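Putative hydrolase YdeN (Bacillus subtilis, PDB 1UXO) probably acts as a serine hydrolase of the alpha/beta-hydrolase fold, a member of the RBBP9 family. Local coordinates at residues T4-I9 with Q35-N40; D54-Y59 with P77-F82; T67-H72 with A90-I95; G94-S99 with H130-A135. The protein carries 2 engineered substitutions. All coordinates share one frame; numbering follows the deposited sequence.

From the N terminus, contact 1 closes the first beta-alpha-beta unit by pairing strand 6-10 with strand 35-39 across the intervening helix 22-31. Contact 2 follows in series and packs helix 49-57 against helix 75-84. It crosses contact 3 in the chain, because strand 67-72 lies between those two helices and pairs with strand 92-98 beyond the second one. Contact 4 starts where contact 3 ends, sharing Gly94 and Ile95, and closes the unit that runs through helix 121-127 by adding strand 128-136. None of the contacts nests within another. Contacts 1, 3 and 4 are pairings between neighbouring strands of one parallel sheet, with strands 6-10 and 67-72 adjacent, whereas contact 2 joins helices packed on it.

Contact 1: residues T4-I9 with Q35-N40; sequences TKQVYI and QADILN
Lys5 and Gln35 meet through a water that donates to Lys5 O and accepts from Gln35 N. At Gln6 the side chain leaves with CG anti to the backbone N and bends at chi2 (72°). Its NE2 donates to Asp37 OD2 at 2.7 Å in a fairly straight bond (163°), in the plane of the amide and on the anti lone pair of the oxygen. Gln35 NE2 reaches the same Asp37 OD2 from the syn side at 2.9 Å, and a second water bridges it to Gln6 OE1. Three donors thus hold one carboxylate oxygen, which would probably steady its negative charge. Val7 contributes backbone, its N bonded to Gln35 O and its O accepting from Asp37 N, while its CB faces Ala36 CB at 4.1 Å. The Tyr8 ring carries Gln6 NE2 3.6 Å above one face, toward the rim, and its CD1 lies 3.8 Å from Leu39 CD2; its hydroxyl bonds to Thr62. Ile9 N donates to Asp37 O, and Ile9 O receives Leu39 N at 2.8 Å. Ile9 CD1 packs on Ile38 CG1 at 3.9 Å. This is the parallel pairing of a beta-alpha-beta unit: Phe22, Leu25 and Leu29 of helix 22-31 cover the face of Ile9, Ala36 and Ile38, Tyr59 lies against Tyr8 and Leu39 on the other, and strand 67-72 flanks strand 6-10.

Contact 2: residues D54-Y59 with P77-F82; sequences DTLSLY and PAILRF
Leu56 O accepts one hydrogen bond, from Tyr59 N at 3.0 Å, and has Phe82 CZ of the other helix as a mere neighbour at 3.7 Å. The bond from Tyr59 belongs to the turn that follows Leu56, so the carbonyl beside Phe82 CZ already has its polar partner. The main event is apolar. Leu56 CB sits over the centre of the Phe82 ring, 3.7 Å from its centroid and 14° off the normal, a CH-pi contact. In Phe82, chi1 (-175°) sets CG anti to the backbone N, on the side of helix 49-57, and chi2 (64°) turns the ring face to Leu56 CB. Farther out on the leucine, CD1 lies against Phe82 CB (4.0 Å), where the side chain leaves its helix, and reaches Ile79 CG2 at 4.2 Å. Ser57 N adds a further touch, 3.7 Å from Phe82 CE1. An alanine in place of Phe82 would probably open a gap between the helices, leaving Leu56 CB without the ring face beneath it and the leucine freer to turn. The joint is plain helix packing, widened by Leu53, which touches Phe82, and by Trp52 against Ala78. Beneath it Ile79 rests on Leu69 and Ala71 of strand 67-72 and on Leu97 of strand 92-98, tying helix 75-84 to the central sheet.

Contact 3: residues T67-H72 with A90-I95; sequences TYLVAH and AALGGI. Engineered in segment 90-95: Ala90 (natural residue Lys), Ala91 (natural residue Gln).
Tyr68 carries CG anti to its carbonyl carbon (chi1 -61°), and its ring lies over Gly93, whose CA makes a CH-pi contact 4.0 Å from the ring centroid, 23° off the normal and offset toward the rim. The CE1 side of the ring comes closest to the backbone, 3.4 Å from Gly93 C. Beside it, Leu69 N donates to Gly94 O at 2.9 Å, the one firm hydrogen bond between the segments. Thr67 O is approached by two amides, but both bonds are weak: Gly93 N at 2.8 Å is strongly bent (122°), and Gly94 N is long. On the other side of the sheet Leu69 touches two partners, its CD1 meeting Leu92 CD1 at 3.8 Å and its CB meeting Ile95 CG2 at 4.1 Å. A water bonded to Tyr68 OH reaches Gly93 O only weakly. In the next shell, Phe187 meets the Tyr68 ring edge-to-face and Leu183 and Tyr186 of helix 177-188 pack on it, while Ile79 of helix 75-84 backs Leu69. An alanine at Tyr68 would probably leave Gly93 without the ring that covers it and open a gap toward helix 177-188. The contact belongs to the beta-alpha-beta unit that runs through helix 75-84. Its chemistry implies a close fit of ring to bare backbone: a CB on Gly93 would clash, 2.6 Å from Tyr68 CZ, so a side chain would probably not fit there.

Contact 4: residues G94-S99 with H130-A135; sequences GIILVS and HRAVIA
The torsions of Ile134 bring it to Ile96: CG1 is anti to the carbonyl carbon and chi2 is extended (180°), which places CD1 3.8 Å from Ile96 CG2. In Val133, CG1 is anti to the backbone N (chi1 176°) and lies 3.5 Å from Leu97 O. On the same face as Val133, Ile95 CG1 passes obliquely over Arg131 CG at 4.1 Å, while the guanidinium turns away to the carbonyls of Ala128, Ile154 and Asp155. Between the two faces runs a parallel ladder of five backbone bonds. Leu97 N donates to Ala132 O at 2.8 Å, whereas Ile134 N approaches Leu97 O from above the carbonyl plane. The last rung, Ser99 N to Ile134 O, is 2.8 Å long and almost straight (178°). It pins the start of the loop after strand 92-98, where Ser99 lies, side chain to side chain, about 4 Å from His166 and Asp139. Chemically, then, this part of the sheet is largely apolar between its two ends, its buried amides and carbonyls satisfying one another; the C-terminal end of the pair lies beside the predicted charge relay residues, and the Ser99 bond probably helps hold the loop there.

Contact 1: residues T4-I9 with Q35-N40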
# COMPACT_ATOMS: atom_id res chain seq x y z
N THR A 4 14.89 -3.04 -14.76
CA THR A 4 15.35 -2.21 -13.60
C THR A 4 14.19 -2.14 -12.55
O THR A 4 13.03 -1.77 -12.86
CB THR A 4 15.83 -0.78 -14.08
OG1 THR A 4 16.96 -0.89 -14.98
CG2 THR A 4 16.38 -0.01 -12.90
N LYS A 5 14.48 -2.53 -11.33
CA LYS A 5 13.49 -2.39 -10.27
C LYS A 5 13.07 -0.95 -10.00
O LYS A 5 13.86 -0.02 -10.06
CB LYS A 5 13.98 -3.03 -8.97
CG LYS A 5 14.24 -4.51 -9.06
CD LYS A 5 14.49 -5.18 -7.70
CE LYS A 5 15.90 -5.03 -7.24
NZ LYS A 5 16.86 -5.75 -8.14
N GLN A 6 11.81 -0.81 -9.63
CA GLN A 6 11.24 0.45 -9.27
C GLN A 6 10.25 0.18 -8.16
O GLN A 6 9.42 -0.71 -8.26
CB GLN A 6 10.50 1.06 -10.48
CG GLN A 6 9.65 2.29 -10.12
CD GLN A 6 10.50 3.50 -9.81
OE1 GLN A 6 11.43 3.76 -10.54
NE2 GLN A 6 10.20 4.20 -8.73
N VAL A 7 10.31 0.97 -7.10
CA VAL A 7 9.38 0.79 -6.00
C VAL A 7 8.64 2.11 -5.89
O VAL A 7 9.30 3.17 -5.87
CB VAL A 7 10.11 0.56 -4.70
CG1 VAL A 7 9.13 0.51 -3.55
CG2 VAL A 7 10.94 -0.70 -4.81
N TYR A 8 7.33 2.07 -5.85
CA TYR A 8 6.53 3.27 -5.59
C TYR A 8 5.93 3.17 -4.19
O TYR A 8 5.48 2.08 -3.78
CB TYR A 8 5.42 3.45 -6.62
CG TYR A 8 5.88 3.91 -7.98
CD1 TYR A 8 6.49 5.15 -8.16
CD2 TYR A 8 5.77 3.09 -9.08
CE1 TYR A 8 6.88 5.58 -9.46
CE2 TYR A 8 6.15 3.49 -10.32
CZ TYR A 8 6.75 4.71 -10.50
OH TYR A 8 7.13 5.09 -11.77
N ILE A 9 5.91 4.27 -3.47
CA ILE A 9 5.40 4.30 -2.10
C ILE A 9 4.23 5.28 -2.05
O ILE A 9 4.38 6.45 -2.46
CB ILE A 9 6.50 4.69 -1.13
CG1 ILE A 9 7.65 3.71 -1.17
CG2 ILE A 9 5.97 4.85 0.36
CD1 ILE A 9 8.96 4.32 -0.61
N GLN A 35 15.85 2.00 -6.74
CA GLN A 35 15.16 3.23 -6.99
C GLN A 35 13.75 3.13 -6.39
O GLN A 35 13.01 2.22 -6.70
CB GLN A 35 15.09 3.50 -8.53
CG GLN A 35 14.40 4.82 -8.92
CD GLN A 35 15.04 6.00 -8.27
OE1 GLN A 35 16.28 6.05 -8.16
NE2 GLN A 35 14.24 6.91 -7.77
N ALA A 36 13.43 4.07 -5.52
CA ALA A 36 12.11 4.21 -4.87
C ALA A 36 11.68 5.65 -4.98
O ALA A 36 12.49 6.57 -4.86
CB ALA A 36 12.20 3.82 -3.44
N ASP A 37 10.41 5.83 -5.29
CA ASP A 37 9.76 7.14 -5.41
C ASP A 37 8.49 7.16 -4.57
O ASP A 37 7.65 6.29 -4.70
CB ASP A 37 9.49 7.45 -6.87
CG ASP A 37 10.81 7.60 -7.65
OD1 ASP A 37 11.43 8.69 -7.57
OD2 ASP A 37 11.36 6.64 -8.25
N ILE A 38 8.41 8.12 -3.65
CA ILE A 38 7.24 8.33 -2.86
C ILE A 38 6.26 9.23 -3.62
O ILE A 38 6.60 10.36 -3.97
CB ILE A 38 7.59 8.97 -1.50
CG1 ILE A 38 8.76 8.24 -0.77
CG2 ILE A 38 6.32 9.00 -0.66
CD1 ILE A 38 9.49 9.07 0.21
N LEU A 39 5.06 8.74 -3.83
CA LEU A 39 4.08 9.47 -4.62
C LEU A 39 3.15 10.24 -3.72
O LEU A 39 2.51 9.63 -2.83
CB LEU A 39 3.24 8.49 -5.43
CG LEU A 39 4.00 7.66 -6.43
CD1 LEU A 39 3.02 6.86 -7.29
CD2 LEU A 39 4.88 8.51 -7.30
N ASN A 40 2.92 11.49 -4.03
CA ASN A 40 1.93 12.27 -3.32
C ASN A 40 0.60 12.18 -4.04
O ASN A 40 0.54 12.21 -5.28
CB ASN A 40 2.36 13.71 -3.22
CG ASN A 40 3.47 13.91 -2.25
OD1 ASN A 40 3.28 13.67 -1.05
ND2 ASN A 40 4.65 14.34 -2.73
O HOH W 1 16.45 0.20 -9.13
O HOH W 2 12.37 6.35 -10.87

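Contact 2: residues D54-Y59 with P77-F82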
# COMPACT_ATOMS: atom_id res chain seq x y z
N ASP A 54 -6.54 8.95 -10.92
CA ASP A 54 -5.97 9.79 -12.02
C ASP A 54 -4.50 10.09 -11.77
O ASP A 54 -3.70 10.01 -12.68
CB ASP A 54 -6.72 11.12 -12.19
CG ASP A 54 -8.09 10.95 -12.80
OD1 ASP A 54 -8.38 9.92 -13.43
OD2 ASP A 54 -8.96 11.83 -12.68
N THR A 55 -4.10 10.38 -10.52
CA THR A 55 -2.69 10.56 -10.21
C THR A 55 -1.89 9.29 -10.43
O THR A 55 -0.81 9.31 -11.05
CB THR A 55 -2.54 11.12 -8.78
OG1 THR A 55 -3.19 12.36 -8.68
CG2 THR A 55 -1.14 11.45 -8.46
N LEU A 56 -2.39 8.15 -9.94
CA LEU A 56 -1.65 6.93 -10.18
C LEU A 56 -1.45 6.67 -11.70
O LEU A 56 -0.42 6.15 -12.13
CB LEU A 56 -2.36 5.74 -9.52
CG LEU A 56 -2.36 5.78 -7.97
CD1 LEU A 56 -3.47 4.91 -7.36
CD2 LEU A 56 -0.96 5.44 -7.40
N SER A 57 -2.46 7.02 -12.49
CA SER A 57 -2.43 6.76 -13.92
C SER A 57 -1.32 7.56 -14.63
O SER A 57 -0.86 7.14 -15.69
CB SER A 57 -3.83 6.97 -14.52
OG SER A 57 -3.88 8.32 -14.95
N LEU A 58 -0.80 8.61 -13.99
CA LEU A 58 0.33 9.38 -14.54
C LEU A 58 1.60 8.54 -14.67
O LEU A 58 2.47 8.90 -15.46
CB LEU A 58 0.67 10.57 -13.66
CG LEU A 58 -0.41 11.64 -13.54
CD1 LEU A 58 -0.06 12.62 -12.47
CD2 LEU A 58 -0.72 12.35 -14.83
N TYR A 59 1.65 7.44 -13.89
CA TYR A 59 2.81 6.54 -13.78
C TYR A 59 2.60 5.18 -14.47
O TYR A 59 3.47 4.33 -14.48
CB TYR A 59 3.10 6.33 -12.29
CG TYR A 59 3.53 7.60 -11.65
CD1 TYR A 59 4.84 7.99 -11.71
CD2 TYR A 59 2.61 8.46 -11.06
CE1 TYR A 59 5.25 9.20 -11.14
CE2 TYR A 59 3.02 9.69 -10.47
CZ TYR A 59 4.34 10.03 -10.52
OH TYR A 59 4.81 11.22 -9.98
N PRO A 77 -6.61 0.64 -0.53
CA PRO A 77 -7.77 0.45 -1.40
C PRO A 77 -7.65 1.23 -2.70
O PRO A 77 -8.15 0.80 -3.75
CB PRO A 77 -8.96 0.91 -0.54
CG PRO A 77 -8.35 1.81 0.55
CD PRO A 77 -7.03 1.17 0.79
N ALA A 78 -6.94 2.34 -2.67
CA ALA A 78 -6.68 3.06 -3.88
C ALA A 78 -5.90 2.26 -4.92
O ALA A 78 -6.32 2.14 -6.07
CB ALA A 78 -5.97 4.38 -3.58
N ILE A 79 -4.81 1.65 -4.51
CA ILE A 79 -4.03 0.88 -5.48
C ILE A 79 -4.80 -0.41 -5.86
O ILE A 79 -4.66 -0.89 -6.97
CB ILE A 79 -2.58 0.60 -5.02
CG1 ILE A 79 -2.50 -0.20 -3.78
CG2 ILE A 79 -1.70 1.89 -5.00
CD1 ILE A 79 -0.97 -0.80 -3.63
N LEU A 80 -5.65 -0.96 -4.97
CA LEU A 80 -6.47 -2.13 -5.32
C LEU A 80 -7.47 -1.77 -6.45
O LEU A 80 -7.64 -2.52 -7.45
CB LEU A 80 -7.23 -2.71 -4.09
CG LEU A 80 -6.36 -3.32 -3.00
CD1 LEU A 80 -7.20 -3.73 -1.83
CD2 LEU A 80 -5.52 -4.45 -3.51
N ARG A 81 -8.11 -0.62 -6.32
CA ARG A 81 -8.99 -0.16 -7.38
C ARG A 81 -8.24 0.11 -8.66
O ARG A 81 -8.74 -0.15 -9.75
CB ARG A 81 -9.76 1.05 -6.96
CG ARG A 81 -10.76 0.79 -5.91
CD ARG A 81 -11.96 -0.03 -6.49
NE ARG A 81 -12.92 -0.25 -5.46
CZ ARG A 81 -13.80 -1.22 -5.42
NH1 ARG A 81 -13.91 -2.11 -6.41
NH2 ARG A 81 -14.58 -1.27 -4.34
N PHE A 82 -7.04 0.69 -8.54
CA PHE A 82 -6.18 0.93 -9.69
C PHE A 82 -5.85 -0.35 -10.43
O PHE A 82 -5.96 -0.42 -11.67
CB PHE A 82 -4.92 1.65 -9.19
CG PHE A 82 -4.00 2.08 -10.24
CD1 PHE A 82 -4.36 3.02 -11.18
CD2 PHE A 82 -2.70 1.54 -10.26
CE1 PHE A 82 -3.42 3.41 -12.17
CE2 PHE A 82 -1.75 1.96 -11.24
CZ PHE A 82 -2.14 2.89 -12.19

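Contact 3: residues T67-H72 with A90-I95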
# COMPACT_ATOMS: atom_id res chain seq x y z
N THR A 67 8.28 -3.85 -11.03
CA THR A 67 7.70 -2.73 -10.25
C THR A 67 7.02 -3.26 -9.02
O THR A 67 6.28 -4.26 -9.09
CB THR A 67 6.74 -1.95 -11.11
OG1 THR A 67 7.40 -1.55 -12.32
CG2 THR A 67 6.28 -0.61 -10.46
N TYR A 68 7.18 -2.52 -7.91
CA TYR A 68 6.60 -2.90 -6.63
C TYR A 68 5.90 -1.73 -6.01
O TYR A 68 6.41 -0.59 -6.05
CB TYR A 68 7.67 -3.39 -5.66
CG TYR A 68 8.40 -4.61 -6.16
CD1 TYR A 68 8.08 -5.88 -5.71
CD2 TYR A 68 9.40 -4.48 -7.09
CE1 TYR A 68 8.74 -7.01 -6.22
CE2 TYR A 68 10.06 -5.60 -7.61
CZ TYR A 68 9.72 -6.84 -7.16
OH TYR A 68 10.39 -7.92 -7.66
N LEU A 69 4.73 -1.96 -5.46
CA LEU A 69 3.95 -0.90 -4.84
C LEU A 69 3.81 -1.17 -3.34
O LEU A 69 3.33 -2.24 -2.92
CB LEU A 69 2.54 -0.82 -5.49
CG LEU A 69 2.42 -0.86 -7.02
CD1 LEU A 69 0.97 -0.89 -7.50
CD2 LEU A 69 3.15 0.39 -7.58
N VAL A 70 4.19 -0.19 -2.54
CA VAL A 70 4.07 -0.23 -1.10
C VAL A 70 3.10 0.88 -0.74
O VAL A 70 3.34 2.04 -1.04
CB VAL A 70 5.43 0.01 -0.42
CG1 VAL A 70 5.28 0.10 1.14
CG2 VAL A 70 6.41 -1.06 -0.85
N ALA A 71 2.04 0.54 -0.05
CA ALA A 71 1.01 1.52 0.29
C ALA A 71 0.71 1.48 1.76
O ALA A 71 0.87 0.42 2.40
CB ALA A 71 -0.24 1.22 -0.52
N HIS A 72 0.25 2.63 2.29
CA HIS A 72 -0.15 2.75 3.65
C HIS A 72 -1.59 3.23 3.77
O HIS A 72 -2.02 4.19 3.10
CB HIS A 72 0.78 3.72 4.42
CG HIS A 72 0.46 3.82 5.90
ND1 HIS A 72 0.35 5.03 6.54
CD2 HIS A 72 0.29 2.87 6.86
CE1 HIS A 72 0.09 4.83 7.82
NE2 HIS A 72 0.06 3.53 8.05
N ALA A 90 1.79 -8.47 -18.01
CA ALA A 90 2.17 -9.42 -16.99
C ALA A 90 2.03 -8.76 -15.59
O ALA A 90 1.97 -7.54 -15.47
CB ALA A 90 3.59 -9.89 -17.20
N ALA A 91 2.04 -9.60 -14.58
CA ALA A 91 1.85 -9.17 -13.18
C ALA A 91 2.98 -8.21 -12.81
O ALA A 91 4.12 -8.36 -13.27
CB ALA A 91 1.82 -10.40 -12.26
N LEU A 92 2.66 -7.18 -12.04
CA LEU A 92 3.68 -6.45 -11.31
C LEU A 92 4.48 -7.33 -10.37
O LEU A 92 4.07 -8.42 -10.00
CB LEU A 92 2.98 -5.31 -10.50
CG LEU A 92 2.16 -4.31 -11.30
CD1 LEU A 92 1.83 -3.14 -10.45
CD2 LEU A 92 2.81 -3.87 -12.62
N GLY A 93 5.67 -6.85 -9.99
CA GLY A 93 6.52 -7.57 -9.09
C GLY A 93 5.83 -7.89 -7.76
O GLY A 93 5.93 -8.99 -7.26
N GLY A 94 5.11 -6.91 -7.21
CA GLY A 94 4.41 -7.15 -5.97
C GLY A 94 3.84 -5.92 -5.34
O GLY A 94 4.09 -4.79 -5.78
N ILE A 95 3.04 -6.18 -4.31
CA ILE A 95 2.40 -5.14 -3.50
C ILE A 95 2.52 -5.49 -2.02
O ILE A 95 2.49 -6.68 -1.59
CB ILE A 95 0.90 -4.96 -3.87
CG1 ILE A 95 0.08 -6.22 -3.60
CG2 ILE A 95 0.69 -4.46 -5.28
CD1 ILE A 95 -1.42 -6.03 -3.93
O HOH W 3 8.92 -10.12 -8.36

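Contact 4: residues G94-S99 with H130-A135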
# COMPACT_ATOMS: atom_id res chain seq x y z
N GLY A 94 5.11 -6.91 -7.21
CA GLY A 94 4.41 -7.15 -5.97
C GLY A 94 3.84 -5.92 -5.34
O GLY A 94 4.09 -4.79 -5.78
N ILE A 95 3.04 -6.18 -4.31
CA ILE A 95 2.40 -5.14 -3.50
C ILE A 95 2.52 -5.49 -2.02
O ILE A 95 2.49 -6.68 -1.59
CB ILE A 95 0.90 -4.96 -3.87
CG1 ILE A 95 0.08 -6.22 -3.60
CG2 ILE A 95 0.69 -4.46 -5.28
CD1 ILE A 95 -1.42 -6.03 -3.93
N ILE A 96 2.73 -4.45 -1.22
CA ILE A 96 2.71 -4.57 0.20
C ILE A 96 1.74 -3.53 0.74
O ILE A 96 1.88 -2.34 0.45
CB ILE A 96 4.09 -4.36 0.79
CG1 ILE A 96 5.08 -5.41 0.28
CG2 ILE A 96 4.05 -4.48 2.28
CD1 ILE A 96 6.53 -5.17 0.77
N LEU A 97 0.76 -4.00 1.48
CA LEU A 97 -0.32 -3.15 1.96
C LEU A 97 -0.20 -3.00 3.45
O LEU A 97 -0.61 -3.89 4.21
CB LEU A 97 -1.67 -3.73 1.57
CG LEU A 97 -1.78 -4.14 0.10
CD1 LEU A 97 -3.12 -4.81 -0.21
CD2 LEU A 97 -1.60 -2.94 -0.80
N VAL A 98 0.38 -1.88 3.87
CA VAL A 98 0.53 -1.57 5.30
C VAL A 98 -0.74 -0.97 5.86
O VAL A 98 -1.20 0.07 5.40
CB VAL A 98 1.74 -0.69 5.57
CG1 VAL A 98 2.01 -0.63 7.04
CG2 VAL A 98 2.96 -1.27 4.85
N SER A 99 -1.34 -1.68 6.82
CA SER A 99 -2.65 -1.34 7.38
C SER A 99 -3.71 -1.31 6.33
O SER A 99 -4.59 -0.43 6.34
CB SER A 99 -2.57 -0.03 8.11
OG SER A 99 -1.51 -0.03 9.00
N HIS A 130 3.90 -11.11 -5.98
CA HIS A 130 4.11 -11.25 -4.56
C HIS A 130 3.19 -10.30 -3.82
O HIS A 130 3.10 -9.14 -4.18
CB HIS A 130 5.57 -10.93 -4.24
CG HIS A 130 6.55 -11.86 -4.91
ND1 HIS A 130 6.76 -13.15 -4.49
CD2 HIS A 130 7.39 -11.65 -5.95
CE1 HIS A 130 7.66 -13.72 -5.29
NE2 HIS A 130 8.08 -12.83 -6.17
N ARG A 131 2.48 -10.79 -2.82
CA ARG A 131 1.50 -9.95 -2.08
C ARG A 131 1.62 -10.15 -0.57
O ARG A 131 1.68 -11.29 -0.11
CB ARG A 131 0.09 -10.26 -2.54
CG ARG A 131 -0.13 -10.29 -4.06
CD ARG A 131 -1.52 -10.83 -4.53
NE ARG A 131 -1.64 -12.24 -4.13
CZ ARG A 131 -1.06 -13.27 -4.76
NH1 ARG A 131 -0.31 -13.08 -5.85
NH2 ARG A 131 -1.24 -14.51 -4.28
N ALA A 132 1.60 -9.04 0.17
CA ALA A 132 1.65 -9.05 1.62
C ALA A 132 0.86 -7.90 2.20
O ALA A 132 0.70 -6.84 1.55
CB ALA A 132 3.09 -8.98 2.12
N VAL A 133 0.32 -8.18 3.37
CA VAL A 133 -0.35 -7.21 4.26
C VAL A 133 0.40 -7.17 5.61
O VAL A 133 0.69 -8.22 6.24
CB VAL A 133 -1.79 -7.58 4.49
CG1 VAL A 133 -2.45 -6.61 5.48
CG2 VAL A 133 -2.54 -7.62 3.19
N ILE A 134 0.77 -5.98 6.04
CA ILE A 134 1.42 -5.79 7.34
C ILE A 134 0.45 -5.00 8.19
O ILE A 134 -0.02 -3.94 7.76
CB ILE A 134 2.71 -5.00 7.17
CG1 ILE A 134 3.62 -5.77 6.19
CG2 ILE A 134 3.33 -4.70 8.52
CD1 ILE A 134 4.95 -5.14 5.87
N ALA A 135 0.14 -5.50 9.36
CA ALA A 135 -0.92 -4.89 10.16
C ALA A 135 -0.64 -4.97 11.61
O ALA A 135 -0.06 -5.94 12.10
CB ALA A 135 -2.29 -5.56 9.86